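PDB 4QEO: histone-lysine N-methyltransferase, H3 lysine-9 specific SUVH4, which methylates histone H3 and binds methylated DNA, coupling DNA methylation to transcriptional silencing. Local coordinates for residues A[108-120]-A[128-142]. Numbering follows the deposited sequence.
With nucleotides of chain B.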
loop_
_atom_site.group_PDB
_atom_site.type_symbol
_atom_site.label_atom_id
_atom_site.label_comp_id
_atom_site.label_asym_id
_atom_site.label_seq_id
_atom_site.Cartn_x
_atom_site.Cartn_y
_atom_site.Cartn_z
ATOM N N VAL A 108 -5.530 -25.958 -1.484
ATOM C CA VAL A 108 -6.072 -24.819 -2.220
ATOM C C VAL A 108 -5.037 -23.743 -2.529
ATOM O O VAL A 108 -5.225 -22.973 -3.458
ATOM C CB VAL A 108 -7.289 -24.159 -1.518
ATOM C CG1 VAL A 108 -8.418 -25.191 -1.359
ATOM C CG2 VAL A 108 -6.898 -23.526 -0.171
ATOM N N SER A 109 -3.943 -23.712 -1.765
ATOM C CA SER A 109 -2.958 -22.625 -1.876
ATOM C C SER A 109 -1.591 -23.084 -1.373
ATOM O O SER A 109 -1.482 -23.676 -0.285
ATOM C CB SER A 109 -3.438 -21.381 -1.091
ATOM O OG SER A 109 -2.461 -20.342 -1.104
ATOM N N ILE A 110 -0.551 -22.831 -2.168
ATOM C CA ILE A 110 0.807 -23.106 -1.708
ATOM C C ILE A 110 1.680 -21.872 -1.817
ATOM O O ILE A 110 1.415 -20.985 -2.608
ATOM C CB ILE A 110 1.487 -24.283 -2.476
ATOM C CG1 ILE A 110 1.686 -23.903 -3.950
ATOM C CG2 ILE A 110 0.639 -25.546 -2.346
ATOM C CD1 ILE A 110 2.546 -24.880 -4.728
ATOM N N VAL A 111 2.743 -21.833 -1.021
ATOM C CA VAL A 111 3.680 -20.726 -1.095
ATOM C C VAL A 111 5.074 -21.266 -1.398
ATOM O O VAL A 111 5.562 -22.165 -0.708
ATOM C CB VAL A 111 3.726 -19.958 0.249
ATOM C CG1 VAL A 111 4.754 -18.840 0.183
ATOM C CG2 VAL A 111 2.334 -19.412 0.605
ATOM N N MET A 112 5.722 -20.712 -2.419
ATOM C CA MET A 112 7.093 -21.090 -2.743
ATOM C C MET A 112 8.031 -19.969 -2.315
ATOM O O MET A 112 7.989 -18.865 -2.864
ATOM C CB MET A 112 7.259 -21.316 -4.260
ATOM C CG MET A 112 6.177 -22.122 -4.946
ATOM S SD MET A 112 6.273 -22.026 -6.773
ATOM C CE MET A 112 8.037 -22.256 -7.026
ATOM N N SER A 113 8.883 -20.241 -1.337
ATOM C CA SER A 113 9.705 -19.180 -0.772
ATOM C C SER A 113 11.152 -19.598 -0.792
ATOM O O SER A 113 11.987 -18.962 -0.164
ATOM C CB SER A 113 9.266 -18.880 0.657
ATOM O OG SER A 113 8.023 -18.200 0.621
ATOM N N GLY A 114 11.435 -20.677 -1.514
ATOM C CA GLY A 114 12.803 -21.126 -1.712
ATOM C C GLY A 114 13.429 -21.706 -0.455
ATOM O O GLY A 114 14.643 -21.669 -0.281
ATOM N N GLN A 115 12.601 -22.252 0.428
ATOM C CA GLN A 115 13.103 -22.767 1.701
ATOM C C GLN A 115 13.410 -24.265 1.680
ATOM O O GLN A 115 14.118 -24.775 2.548
ATOM C CB GLN A 115 12.087 -22.460 2.788
ATOM C CG GLN A 115 11.702 -20.998 2.792
ATOM C CD GLN A 115 12.834 -20.160 3.314
ATOM O OE1 GLN A 115 13.372 -20.450 4.371
ATOM N NE2 GLN A 115 13.232 -19.146 2.564
ATOM N N TYR A 116 12.865 -24.980 0.705
ATOM C CA TYR A 116 13.113 -26.425 0.610
ATOM C C TYR A 116 14.126 -26.681 -0.493
ATOM O O TYR A 116 13.927 -26.264 -1.623
ATOM C CB TYR A 116 11.804 -27.167 0.312
ATOM C CG TYR A 116 10.968 -27.507 1.541
ATOM C CD1 TYR A 116 10.447 -26.494 2.381
ATOM C CD2 TYR A 116 10.693 -28.830 1.862
ATOM C CE1 TYR A 116 9.676 -26.812 3.501
ATOM C CE2 TYR A 116 9.922 -29.158 2.974
ATOM C CZ TYR A 116 9.411 -28.150 3.781
ATOM O OH TYR A 116 8.654 -28.507 4.872
ATOM N N GLU A 117 15.209 -27.373 -0.163
ATOM C CA GLU A 117 16.316 -27.568 -1.090
ATOM C C GLU A 117 15.890 -28.331 -2.361
ATOM O O GLU A 117 16.509 -28.185 -3.412
ATOM C CB GLU A 117 17.473 -28.273 -0.370
ATOM C CG GLU A 117 17.047 -29.612 0.243
ATOM C CD GLU A 117 17.977 -30.126 1.324
ATOM O OE1 GLU A 117 19.046 -29.511 1.550
ATOM O OE2 GLU A 117 17.646 -31.165 1.939
ATOM N N ASP A 118 14.812 -29.112 -2.286
ATOM C CA ASP A 118 14.361 -29.852 -3.464
ATOM C C ASP A 118 13.370 -29.096 -4.373
ATOM O O ASP A 118 12.991 -29.613 -5.415
ATOM C CB ASP A 118 13.790 -31.224 -3.060
ATOM C CG ASP A 118 14.797 -32.064 -2.278
ATOM O OD1 ASP A 118 15.724 -32.592 -2.915
ATOM O OD2 ASP A 118 14.678 -32.181 -1.033
ATOM N N ASP A 119 12.947 -27.891 -3.992
ATOM C CA ASP A 119 12.058 -27.091 -4.859
ATOM C C ASP A 119 12.795 -26.718 -6.152
ATOM O O ASP A 119 13.963 -26.356 -6.107
ATOM C CB ASP A 119 11.602 -25.784 -4.172
ATOM C CG ASP A 119 10.604 -26.008 -3.039
ATOM O OD1 ASP A 119 10.048 -27.129 -2.921
ATOM O OD2 ASP A 119 10.367 -25.038 -2.270
ATOM N N LEU A 120 12.108 -26.792 -7.291
ATOM C CA LEU A 120 12.666 -26.352 -8.572
ATOM C C LEU A 120 11.657 -25.445 -9.270
ATOM O O LEU A 120 10.590 -25.900 -9.639
ATOM C CB LEU A 120 12.996 -27.552 -9.479
ATOM C CG LEU A 120 13.551 -27.122 -10.848
ATOM C CD1 LEU A 120 14.867 -26.389 -10.607
ATOM C CD2 LEU A 120 13.741 -28.311 -11.811
ATOM N N TYR A 128 7.439 -28.798 -6.748
ATOM C CA TYR A 128 7.253 -28.299 -5.382
ATOM C C TYR A 128 7.397 -29.454 -4.396
ATOM O O TYR A 128 6.721 -30.486 -4.525
ATOM C CB TYR A 128 5.853 -27.700 -5.265
ATOM C CG TYR A 128 5.591 -26.950 -3.978
ATOM C CD1 TYR A 128 6.152 -25.704 -3.752
ATOM C CD2 TYR A 128 4.763 -27.484 -3.001
ATOM C CE1 TYR A 128 5.878 -25.000 -2.560
ATOM C CE2 TYR A 128 4.484 -26.800 -1.839
ATOM C CZ TYR A 128 5.044 -25.562 -1.619
ATOM O OH TYR A 128 4.753 -24.894 -0.452
ATOM N N THR A 129 8.296 -29.300 -3.427
ATOM C CA THR A 129 8.478 -30.340 -2.440
ATOM C C THR A 129 7.308 -30.354 -1.472
ATOM O O THR A 129 6.812 -29.298 -1.082
ATOM C CB THR A 129 9.772 -30.140 -1.661
ATOM O OG1 THR A 129 10.815 -29.794 -2.574
ATOM C CG2 THR A 129 10.165 -31.426 -0.892
ATOM N N GLY A 130 6.887 -31.550 -1.059
ATOM C CA GLY A 130 5.908 -31.651 0.007
ATOM C C GLY A 130 6.424 -31.071 1.322
ATOM O O GLY A 130 7.598 -30.726 1.448
ATOM N N GLN A 131 5.542 -30.964 2.306
ATOM C CA GLN A 131 5.927 -30.497 3.638
ATOM C C GLN A 131 6.495 -31.668 4.459
ATOM O O GLN A 131 6.220 -32.855 4.184
ATOM C CB GLN A 131 4.707 -29.905 4.363
ATOM C CG GLN A 131 3.602 -30.939 4.647
ATOM C CD GLN A 131 2.431 -30.389 5.469
ATOM O OE1 GLN A 131 1.424 -29.964 4.910
ATOM N NE2 GLN A 131 2.556 -30.416 6.802
ATOM N N GLY A 132 7.323 -31.346 5.441
ATOM C CA GLY A 132 7.702 -32.326 6.440
ATOM C C GLY A 132 9.183 -32.593 6.448
ATOM O O GLY A 132 9.851 -32.440 5.424
ATOM N N GLY A 133 9.693 -32.947 7.625
ATOM C CA GLY A 133 11.058 -33.414 7.780
ATOM C C GLY A 133 12.067 -32.359 7.408
ATOM O O GLY A 133 13.202 -32.652 7.014
ATOM N N HIS A 134 11.627 -31.118 7.516
ATOM C CA HIS A 134 12.390 -29.957 7.078
ATOM C C HIS A 134 12.848 -29.138 8.284
ATOM O O HIS A 134 12.064 -28.830 9.170
ATOM C CB HIS A 134 11.503 -29.078 6.194
ATOM C CG HIS A 134 12.128 -27.776 5.795
ATOM N ND1 HIS A 134 11.818 -26.578 6.408
ATOM C CD2 HIS A 134 13.035 -27.481 4.833
ATOM C CE1 HIS A 134 12.498 -25.600 5.833
ATOM N NE2 HIS A 134 13.251 -26.125 4.877
ATOM N N ASN A 135 14.120 -28.772 8.311
ATOM C CA ASN A 135 14.614 -27.928 9.383
ATOM C C ASN A 135 14.149 -26.496 9.137
ATOM O O ASN A 135 14.444 -25.923 8.096
ATOM C CB ASN A 135 16.135 -28.015 9.445
ATOM C CG ASN A 135 16.675 -27.730 10.829
ATOM O OD1 ASN A 135 16.029 -27.065 11.640
ATOM N ND2 ASN A 135 17.871 -28.221 11.102
ATOM N N LEU A 136 13.371 -25.945 10.060
ATOM C CA LEU A 136 12.845 -24.584 9.921
ATOM C C LEU A 136 13.971 -23.572 9.993
ATOM O O LEU A 136 13.943 -22.538 9.325
ATOM C CB LEU A 136 11.849 -24.276 11.039
ATOM C CG LEU A 136 10.388 -24.086 10.653
ATOM C CD1 LEU A 136 9.622 -23.481 11.824
ATOM C CD2 LEU A 136 10.263 -23.224 9.401
ATOM N N THR A 137 14.957 -23.888 10.823
ATOM C CA THR A 137 16.105 -23.025 11.050
ATOM C C THR A 137 17.401 -23.718 10.632
ATOM O O THR A 137 17.384 -24.677 9.851
ATOM C CB THR A 137 16.237 -22.687 12.543
ATOM O OG1 THR A 137 16.623 -23.865 13.258
ATOM C CG2 THR A 137 14.911 -22.185 13.090
ATOM N N GLY A 138 18.518 -23.242 11.182
ATOM C CA GLY A 138 19.828 -23.778 10.862
ATOM C C GLY A 138 20.086 -23.869 9.369
ATOM O O GLY A 138 19.854 -22.910 8.630
ATOM N N ASN A 139 20.553 -25.030 8.923
ATOM C CA ASN A 139 20.855 -25.229 7.506
ATOM C C ASN A 139 19.614 -25.242 6.617
ATOM O O ASN A 139 19.719 -25.089 5.400
ATOM C CB ASN A 139 21.708 -26.492 7.279
ATOM C CG ASN A 139 21.117 -27.751 7.928
ATOM O OD1 ASN A 139 19.898 -27.965 7.945
ATOM N ND2 ASN A 139 21.998 -28.598 8.455
ATOM N N LYS A 140 18.449 -25.416 7.247
ATOM C CA LYS A 140 17.162 -25.510 6.559
ATOM C C LYS A 140 17.083 -26.671 5.580
ATOM O O LYS A 140 16.409 -26.584 4.557
ATOM C CB LYS A 140 16.809 -24.201 5.850
ATOM C CG LYS A 140 16.558 -23.032 6.797
ATOM C CD LYS A 140 16.141 -21.812 6.000
ATOM C CE LYS A 140 15.974 -20.576 6.869
ATOM N NZ LYS A 140 15.543 -19.418 6.025
ATOM N N ARG A 141 17.752 -27.769 5.907
ATOM C CA ARG A 141 17.728 -28.952 5.045
ATOM C C ARG A 141 16.756 -30.001 5.548
ATOM O O ARG A 141 16.225 -29.892 6.660
ATOM C CB ARG A 141 19.123 -29.550 4.977
ATOM C CG ARG A 141 20.139 -28.526 4.592
ATOM C CD ARG A 141 21.409 -29.188 4.183
ATOM N NE ARG A 141 22.266 -28.269 3.452
ATOM C CZ ARG A 141 23.381 -28.638 2.835
ATOM N NH1 ARG A 141 24.112 -27.738 2.191
ATOM N NH2 ARG A 141 23.757 -29.912 2.863
ATOM N N GLN A 142 16.519 -31.015 4.719
ATOM C CA GLN A 142 15.725 -32.170 5.128
ATOM C C GLN A 142 16.490 -32.942 6.190
ATOM O O GLN A 142 17.686 -33.158 6.049
ATOM C CB GLN A 142 15.431 -33.079 3.926
ATOM C CG GLN A 142 14.581 -32.382 2.828
ATOM C CD GLN A 142 13.404 -31.607 3.424
ATOM O OE1 GLN A 142 13.403 -30.368 3.443
ATOM N NE2 GLN A 142 12.413 -32.328 3.924
ATOM N N1 5CM B 7 8.151 -23.689 1.783
ATOM C C2 5CM B 7 8.870 -23.713 0.582
ATOM N N3 5CM B 7 8.817 -24.748 -0.258
ATOM C C4 5CM B 7 8.085 -25.795 0.010
ATOM C C5 5CM B 7 7.331 -25.795 1.260
ATOM C C5A 5CM B 7 6.504 -26.977 1.596
ATOM C C6 5CM B 7 7.421 -24.725 2.110
ATOM O O2 5CM B 7 9.542 -22.782 0.251
ATOM N N4 5CM B 7 8.015 -26.823 -0.789
ATOM C "C1'" 5CM B 7 8.316 -22.575 2.688
ATOM C "C2'" 5CM B 7 7.123 -21.906 3.349
ATOM C "C3'" 5CM B 7 7.761 -21.375 4.610
ATOM C "C4'" 5CM B 7 8.672 -22.521 5.002
ATOM O "O4'" 5CM B 7 9.062 -23.084 3.774
ATOM O "O3'" 5CM B 7 8.589 -20.256 4.347
ATOM C "C5'" 5CM B 7 8.080 -23.549 5.971
ATOM O "O5'" 5CM B 7 6.867 -24.146 5.592
ATOM P P 5CM B 7 6.438 -25.576 6.042
ATOM O OP1 5CM B 7 5.336 -25.965 5.229
ATOM O OP2 5CM B 7 7.581 -26.406 6.162
ATOM P P DT B 6 5.549 -30.545 9.256
ATOM O OP1 DT B 6 4.961 -31.129 8.102
ATOM O OP2 DT B 6 6.850 -30.941 9.635
ATOM O "O5'" DT B 6 5.570 -28.973 9.167
ATOM C "C5'" DT B 6 4.472 -28.271 8.614
ATOM C "C4'" DT B 6 4.613 -26.802 8.913
ATOM O "O4'" DT B 6 4.465 -26.595 10.327
ATOM C "C3'" DT B 6 5.972 -26.210 8.535
ATOM O "O3'" DT B 6 5.862 -25.292 7.453
ATOM C "C2'" DT B 6 6.452 -25.551 9.812
ATOM C "C1'" DT B 6 5.196 -25.448 10.643
ATOM N N1 DT B 6 5.431 -25.419 12.095
ATOM C C2 DT B 6 4.606 -24.650 12.874
ATOM O O2 DT B 6 3.656 -24.042 12.432
ATOM N N3 DT B 6 4.919 -24.644 14.207
ATOM C C4 DT B 6 5.967 -25.300 14.819
ATOM O O4 DT B 6 6.130 -25.190 16.020
ATOM C C5 DT B 6 6.802 -26.078 13.940
ATOM C C7 DT B 6 7.962 -26.825 14.513
ATOM C C6 DT B 6 6.493 -26.101 12.638
ATOM P P DA B 8 8.085 -18.816 4.170
ATOM O OP1 DA B 8 7.145 -18.690 3.102
ATOM O OP2 DA B 8 9.233 -17.981 4.183
ATOM O "O5'" DA B 8 7.200 -18.488 5.434
ATOM C "C5'" DA B 8 7.808 -18.215 6.681
ATOM C "C4'" DA B 8 7.212 -16.974 7.287
ATOM O "O4'" DA B 8 7.399 -17.022 8.705
ATOM C "C3'" DA B 8 7.898 -15.692 6.849
ATOM O "O3'" DA B 8 6.982 -14.605 6.954
ATOM C "C2'" DA B 8 9.084 -15.630 7.789
ATOM C "C1'" DA B 8 8.603 -16.363 9.040
ATOM N N9 DA B 8 9.507 -17.360 9.600
ATOM C C8 DA B 8 10.374 -18.201 8.957
ATOM N N7 DA B 8 11.005 -19.021 9.757
ATOM C C5 DA B 8 10.507 -18.711 11.011
ATOM C C6 DA B 8 10.774 -19.227 12.290
ATOM N N6 DA B 8 11.635 -20.213 12.525
ATOM N N1 DA B 8 10.101 -18.699 13.329
ATOM C C2 DA B 8 9.239 -17.709 13.096
ATOM N N3 DA B 8 8.896 -17.146 11.944
ATOM C C4 DA B 8 9.577 -17.697 10.928
HETATM O O HOH W 1 12.734 -22.498 6.227
HETATM O O HOH W 2 15.143 -28.462 2.626
HETATM O O HOH W 3 13.673 -30.174 0.170
#
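The flipped-base pocket of the SRA domain closes where Tyr116 and Tyr128 sandwich the 5-methylcytosine 5CM7 of chain B. Behind the base, the Tyr116 ring lies in an offset stack on His134, centroids 3.9 Å apart and planes within 9° of parallel. A flat imidazole suits this place because it can stack and also donate: with CG anti to the backbone N (chi1 174°), His134 NE2 meets Gln115 O at 2.8 Å, above the carbonyl plane. The tyrosine hydroxyl works too: OH accepts from Gly132 N at 3.2 Å and donates to OP2 of the nucleotide. A leucine in place of Tyr116 would probably leave the base without its aromatic partner on that side and OP2 and Gly132 N without their hydroxyl mate.

Tyr128 stands on strand 125-129 of the curled SRA sheet, with Ile110 and Val111 on strand 106-112 beside it, while Tyr116 lies on the loop that follows strand 106-112. Branched, apolar Ile110 sets CD1 over the centre of the Tyr128 ring (CH-pi), on the face turned from the base; Tyr128 OH donates to Val111 O at 2.9 Å and probably helps hold the ring in place. Asp119 offers a carboxylate that serves base and protein at once: OD1 accepts from N4 of the base and from Thr129 N and OG1, a threonine supplying both donors, and OD2 lies 2.6 Å from N3 of the base. Farther out, the long, extended Lys140 brings its NZ donor to a lone pair of Gln115 OE1.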